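Local coordinates for inositol-3-phosphate synthase (PDB 1VKO), which belongs to the myo-inositol-1-phosphate synthase family and binds nicotinamide-adenine-dinucleotide in a Rossmann-type domain, at residues L79-G85 against I155-D160. Coordinates in Å, arbitrary orientation, origin at the centre of the assembly. Residues are numbered along the deposited sequence.
With NAD (nicotinamide-adenine-dinucleotide), chain G.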
ATOM      1  N   LEU A  79       2.789  40.086  -9.612  1.00 20.06           N
ATOM      2  CA  LEU A  79       3.602  39.007  -9.009  1.00 21.09           C
ATOM      3  C   LEU A  79       4.776  38.650  -9.895  1.00 18.22           C
ATOM      4  O   LEU A  79       4.609  38.356 -11.106  1.00 15.57           O
ATOM      5  CB  LEU A  79       2.751  37.736  -8.681  1.00 20.76           C
ATOM      6  CG  LEU A  79       3.452  36.464  -8.131  1.00 24.07           C
ATOM      7  CD1 LEU A  79       4.050  36.719  -6.759  1.00 18.25           C
ATOM      8  CD2 LEU A  79       2.499  35.296  -8.030  1.00 22.03           C
ATOM      9  N   LEU A  80       5.956  38.657  -9.275  1.00 17.09           N
ATOM     10  CA  LEU A  80       7.187  38.337  -9.965  1.00 18.90           C
ATOM     11  C   LEU A  80       7.788  37.040  -9.465  1.00 19.02           C
ATOM     12  O   LEU A  80       8.205  36.940  -8.290  1.00 18.40           O
ATOM     13  CB  LEU A  80       8.230  39.452  -9.766  1.00 17.49           C
ATOM     14  CG  LEU A  80       8.001  40.821 -10.369  1.00 16.79           C
ATOM     15  CD1 LEU A  80       8.752  41.885  -9.559  1.00 10.48           C
ATOM     16  CD2 LEU A  80       8.435  40.811 -11.811  1.00 24.84           C
ATOM     17  N   LEU A  81       7.908  36.053 -10.350  1.00 20.45           N
ATOM     18  CA  LEU A  81       8.401  34.753  -9.870  1.00 19.12           C
ATOM     19  C   LEU A  81       9.813  34.547 -10.275  1.00 17.68           C
ATOM     20  O   LEU A  81      10.181  34.766 -11.436  1.00 24.22           O
ATOM     21  CB  LEU A  81       7.528  33.600 -10.371  1.00 18.28           C
ATOM     22  CG  LEU A  81       6.015  33.718 -10.121  1.00 21.74           C
ATOM     23  CD1 LEU A  81       5.205  32.572 -10.692  1.00 21.17           C
ATOM     24  CD2 LEU A  81       5.747  33.826  -8.639  1.00  8.51           C
ATOM     25  N   VAL A  82      10.617  34.119  -9.331  1.00 19.60           N
ATOM     26  CA  VAL A  82      11.948  33.647  -9.679  1.00 18.34           C
ATOM     27  C   VAL A  82      11.832  32.180  -9.993  1.00 21.89           C
ATOM     28  O   VAL A  82      11.256  31.394  -9.210  1.00 22.63           O
ATOM     29  CB  VAL A  82      12.969  33.921  -8.585  1.00 14.17           C
ATOM     30  CG1 VAL A  82      14.375  33.729  -9.133  1.00 12.70           C
ATOM     31  CG2 VAL A  82      12.774  35.347  -8.041  1.00 13.64           C
ATOM     32  N   GLY A  83      12.352  31.812 -11.154  1.00 24.39           N
ATOM     33  CA  GLY A  83      12.069  30.504 -11.721  1.00 22.48           C
ATOM     34  C   GLY A  83      10.751  30.565 -12.490  1.00 22.95           C
ATOM     35  O   GLY A  83       9.960  29.650 -12.433  1.00 25.80           O
ATOM     36  N   LEU A  84      10.503  31.650 -13.210  1.00 23.13           N
ATOM     37  CA  LEU A  84       9.226  31.837 -13.940  1.00 18.86           C
ATOM     38  C   LEU A  84       8.995  30.767 -14.981  1.00 21.71           C
ATOM     39  O   LEU A  84       7.844  30.448 -15.293  1.00 24.30           O
ATOM     40  CB  LEU A  84       9.155  33.210 -14.612  1.00 16.30           C
ATOM     41  CG  LEU A  84       7.952  33.533 -15.525  1.00 13.64           C
ATOM     42  CD1 LEU A  84       6.652  33.693 -14.717  1.00 13.02           C
ATOM     43  CD2 LEU A  84       8.160  34.798 -16.380  1.00 16.67           C
ATOM     44  N   GLY A  85      10.078  30.201 -15.513  1.00 22.02           N
ATOM     45  CA  GLY A  85       9.984  29.211 -16.589  1.00 20.74           C
ATOM     46  C   GLY A  85       9.966  27.778 -16.133  1.00 21.57           C
ATOM     47  O   GLY A  85      10.009  26.874 -16.960  1.00 22.86           O
ATOM     48  N   ILE A 155      -1.206  40.116 -12.201  1.00 24.71           N
ATOM     49  CA  ILE A 155      -0.339  40.306 -13.361  1.00 26.34           C
ATOM     50  C   ILE A 155       1.011  39.681 -13.050  1.00 24.85           C
ATOM     51  O   ILE A 155       1.648  40.048 -12.057  1.00 30.68           O
ATOM     52  CB  ILE A 155      -0.116  41.825 -13.624  1.00 27.30           C
ATOM     53  CG1 ILE A 155      -1.392  42.523 -14.130  1.00 34.30           C
ATOM     54  CG2 ILE A 155       0.999  42.014 -14.622  1.00 21.26           C
ATOM     55  CD1 ILE A 155      -2.174  43.302 -13.056  1.00 37.19           C
ATOM     56  N   ILE A 156       1.502  38.805 -13.918  1.00 21.53           N
ATOM     57  CA  ILE A 156       2.697  38.037 -13.600  1.00 18.35           C
ATOM     58  C   ILE A 156       3.872  38.153 -14.582  1.00 16.35           C
ATOM     59  O   ILE A 156       3.734  37.883 -15.753  1.00 22.25           O
ATOM     60  CB  ILE A 156       2.327  36.562 -13.430  1.00 18.67           C
ATOM     61  CG1 ILE A 156       1.314  36.368 -12.303  1.00 18.54           C
ATOM     62  CG2 ILE A 156       3.592  35.709 -13.268  1.00 15.91           C
ATOM     63  CD1 ILE A 156       0.966  34.881 -12.038  1.00 24.53           C
ATOM     64  N   SER A 157       5.039  38.531 -14.084  1.00 11.10           N
ATOM     65  CA  SER A 157       6.276  38.378 -14.815  1.00 12.21           C
ATOM     66  C   SER A 157       7.296  37.624 -13.914  1.00 15.59           C
ATOM     67  O   SER A 157       6.908  36.992 -12.913  1.00 15.03           O
ATOM     68  CB  SER A 157       6.817  39.753 -15.173  1.00 15.07           C
ATOM     69  OG  SER A 157       7.958  39.623 -15.998  1.00 25.66           O
ATOM     70  N   GLY A 158       8.571  37.692 -14.280  1.00 14.60           N
ATOM     71  CA  GLY A 158       9.635  37.209 -13.470  1.00 18.12           C
ATOM     72  C   GLY A 158      10.867  36.828 -14.251  1.00 20.54           C
ATOM     73  O   GLY A 158      11.053  37.267 -15.386  1.00 18.81           O
ATOM     74  N   TRP A 159      11.710  35.994 -13.628  1.00 20.58           N
ATOM     75  CA  TRP A 159      13.034  35.713 -14.168  1.00 20.73           C
ATOM     76  C   TRP A 159      13.353  34.236 -14.310  1.00 20.04           C
ATOM     77  O   TRP A 159      12.871  33.408 -13.546  1.00 23.53           O
ATOM     78  CB  TRP A 159      14.083  36.298 -13.270  1.00 20.15           C
ATOM     79  CG  TRP A 159      13.952  37.755 -12.959  1.00 25.22           C
ATOM     80  CD1 TRP A 159      14.577  38.796 -13.597  1.00 12.38           C
ATOM     81  CD2 TRP A 159      13.206  38.328 -11.884  1.00 18.59           C
ATOM     82  NE1 TRP A 159      14.230  39.981 -12.994  1.00 16.20           N
ATOM     83  CE2 TRP A 159      13.390  39.726 -11.945  1.00 23.04           C
ATOM     84  CE3 TRP A 159      12.366  37.804 -10.888  1.00 13.12           C
ATOM     85  CZ2 TRP A 159      12.789  40.603 -11.027  1.00 15.82           C
ATOM     86  CZ3 TRP A 159      11.805  38.658  -9.967  1.00 12.56           C
ATOM     87  CH2 TRP A 159      12.007  40.053 -10.049  1.00 13.90           C
ATOM     88  N   ASP A 160      14.206  33.908 -15.264  1.00 18.56           N
ATOM     89  CA  ASP A 160      14.673  32.556 -15.352  1.00 22.26           C
ATOM     90  C   ASP A 160      16.019  32.477 -16.011  1.00 24.26           C
ATOM     91  O   ASP A 160      16.222  33.125 -17.020  1.00 22.73           O
ATOM     92  CB  ASP A 160      13.688  31.681 -16.102  1.00 23.91           C
ATOM     93  CG  ASP A 160      13.710  30.224 -15.606  1.00 21.01           C
ATOM     94  OD1 ASP A 160      14.768  29.595 -15.637  1.00 33.07           O
ATOM     95  OD2 ASP A 160      12.716  29.642 -15.147  1.00 22.19           O
TER
HETATM   96  PA  NAD G 601      11.663  23.478 -11.833  1.00 25.23           P
HETATM   97  O1A NAD G 601      13.005  23.023 -12.153  1.00 15.07           O
HETATM   98  O2A NAD G 601      10.738  22.982 -12.866  1.00 18.41           O
HETATM   99  O5B NAD G 601      11.714  25.059 -11.719  1.00 28.60           O
HETATM  100  C5B NAD G 601      12.920  25.708 -11.448  1.00 24.71           C
HETATM  101  C4B NAD G 601      13.092  26.800 -12.486  1.00 16.86           C
HETATM  102  O4B NAD G 601      13.855  27.839 -11.914  1.00 27.42           O
HETATM  103  C3B NAD G 601      13.844  26.328 -13.698  1.00 19.58           C
HETATM  104  O3B NAD G 601      13.244  27.028 -14.776  1.00 17.06           O
HETATM  105  C2B NAD G 601      15.234  26.883 -13.565  1.00 17.79           C
HETATM  106  O2B NAD G 601      15.560  27.362 -14.868  1.00 24.24           O
HETATM  107  C1B NAD G 601      15.007  28.093 -12.664  1.00 17.26           C
HETATM  108  N9A NAD G 601      16.124  28.624 -11.841  1.00 16.04           N
HETATM  109  C8A NAD G 601      17.120  27.970 -11.182  1.00 29.17           C
HETATM  110  N7A NAD G 601      17.912  28.892 -10.589  1.00 22.19           N
HETATM  111  C5A NAD G 601      17.463  30.135 -10.845  1.00 27.77           C
HETATM  112  C6A NAD G 601      17.913  31.427 -10.519  1.00 32.19           C
HETATM  113  N6A NAD G 601      19.043  31.668  -9.835  1.00 28.02           N
HETATM  114  N1A NAD G 601      17.207  32.505 -10.986  1.00 14.67           N
HETATM  115  C2A NAD G 601      16.109  32.332 -11.777  1.00 25.60           C
HETATM  116  N3A NAD G 601      15.718  31.076 -12.114  1.00 14.80           N
HETATM  117  C4A NAD G 601      16.359  29.978 -11.659  1.00 27.36           C
HETATM  118  O3  NAD G 601      11.203  23.021 -10.347  1.00 18.80           O
HETATM  119  PN  NAD G 601       9.710  23.279  -9.859  1.00 17.82           P
HETATM  120  O1N NAD G 601       9.185  24.426 -10.646  1.00 34.71           O
HETATM  121  O2N NAD G 601       9.004  21.996  -9.906  1.00 16.31           O
HETATM  122  O5D NAD G 601       9.831  23.864  -8.351  1.00 21.97           O
HETATM  123  C5D NAD G 601      10.744  24.904  -8.043  1.00 24.86           C
HETATM  124  C4D NAD G 601      11.128  24.988  -6.553  1.00 24.67           C
HETATM  125  O4D NAD G 601       9.981  24.913  -5.744  1.00 27.08           O
HETATM  126  C3D NAD G 601      12.067  23.871  -6.083  1.00 23.94           C
HETATM  127  O3D NAD G 601      13.017  24.422  -5.214  1.00 29.51           O
HETATM  128  C2D NAD G 601      11.184  23.021  -5.206  1.00 31.80           C
HETATM  129  O2D NAD G 601      11.841  22.368  -4.131  1.00 36.09           O
HETATM  130  C1D NAD G 601      10.242  24.056  -4.654  1.00 28.92           C
HETATM  131  N1N NAD G 601       9.104  23.309  -4.131  1.00 25.40           N
HETATM  132  C2N NAD G 601       8.334  22.567  -4.972  1.00 13.40           C
HETATM  133  C3N NAD G 601       7.283  21.849  -4.449  1.00 19.34           C
HETATM  134  C7N NAD G 601       6.270  21.382  -5.425  1.00 25.56           C
HETATM  135  O7N NAD G 601       6.575  21.639  -6.783  1.00 31.73           O
HETATM  136  N7N NAD G 601       5.149  20.788  -4.997  1.00 25.15           N
HETATM  137  C4N NAD G 601       6.987  21.887  -3.073  1.00 16.31           C
HETATM  138  C5N NAD G 601       7.791  22.630  -2.237  1.00 15.55           C
HETATM  139  C6N NAD G 601       8.870  23.344  -2.779  1.00 18.21           C
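The carboxylate of D160 serves the protein and NAD at once: OD2 accepts G85 N (2.7 Å) and NAD O3B (2.7 Å), while OD1 takes NAD O2B in a very short 2.5 Å bond. Upstream, strands 79-82 and 155-159 run parallel, axes 30° apart and 4.4 Å at closest approach. Alternating bonds set the register: L79 N to I155 O (2.7 Å), S157 N to L79 O (3.0 Å), L81 N to S157 O (2.9 Å) and W159 N to L81 O (2.9 Å). Just past strand 79-82, W159 O accepts both G83 N (2.9 Å) and L84 N (3.0 Å). On one face, W159 CZ3 lies 3.7 Å from L80 CB near helix 220-238, where D230 accepts W159 NE1; on the other, L84 CD1 meets I156 CG2 at 3.9 Å beside helix 87-100. Backbone angles alone call for glycine at G83 (84/40) and G158 (155/-160); at G85 an ideal CB would lie 2.9 Å from D160 OD2. This is the Rossmann arrangement, a glycine-rich turn after the first strand and an acidic residue just after the second strand of the parallel sheet; two ribose-hydroxyl bonds to one carboxylate are consistent with selection of NAD over its 2'-phosphorylated relative.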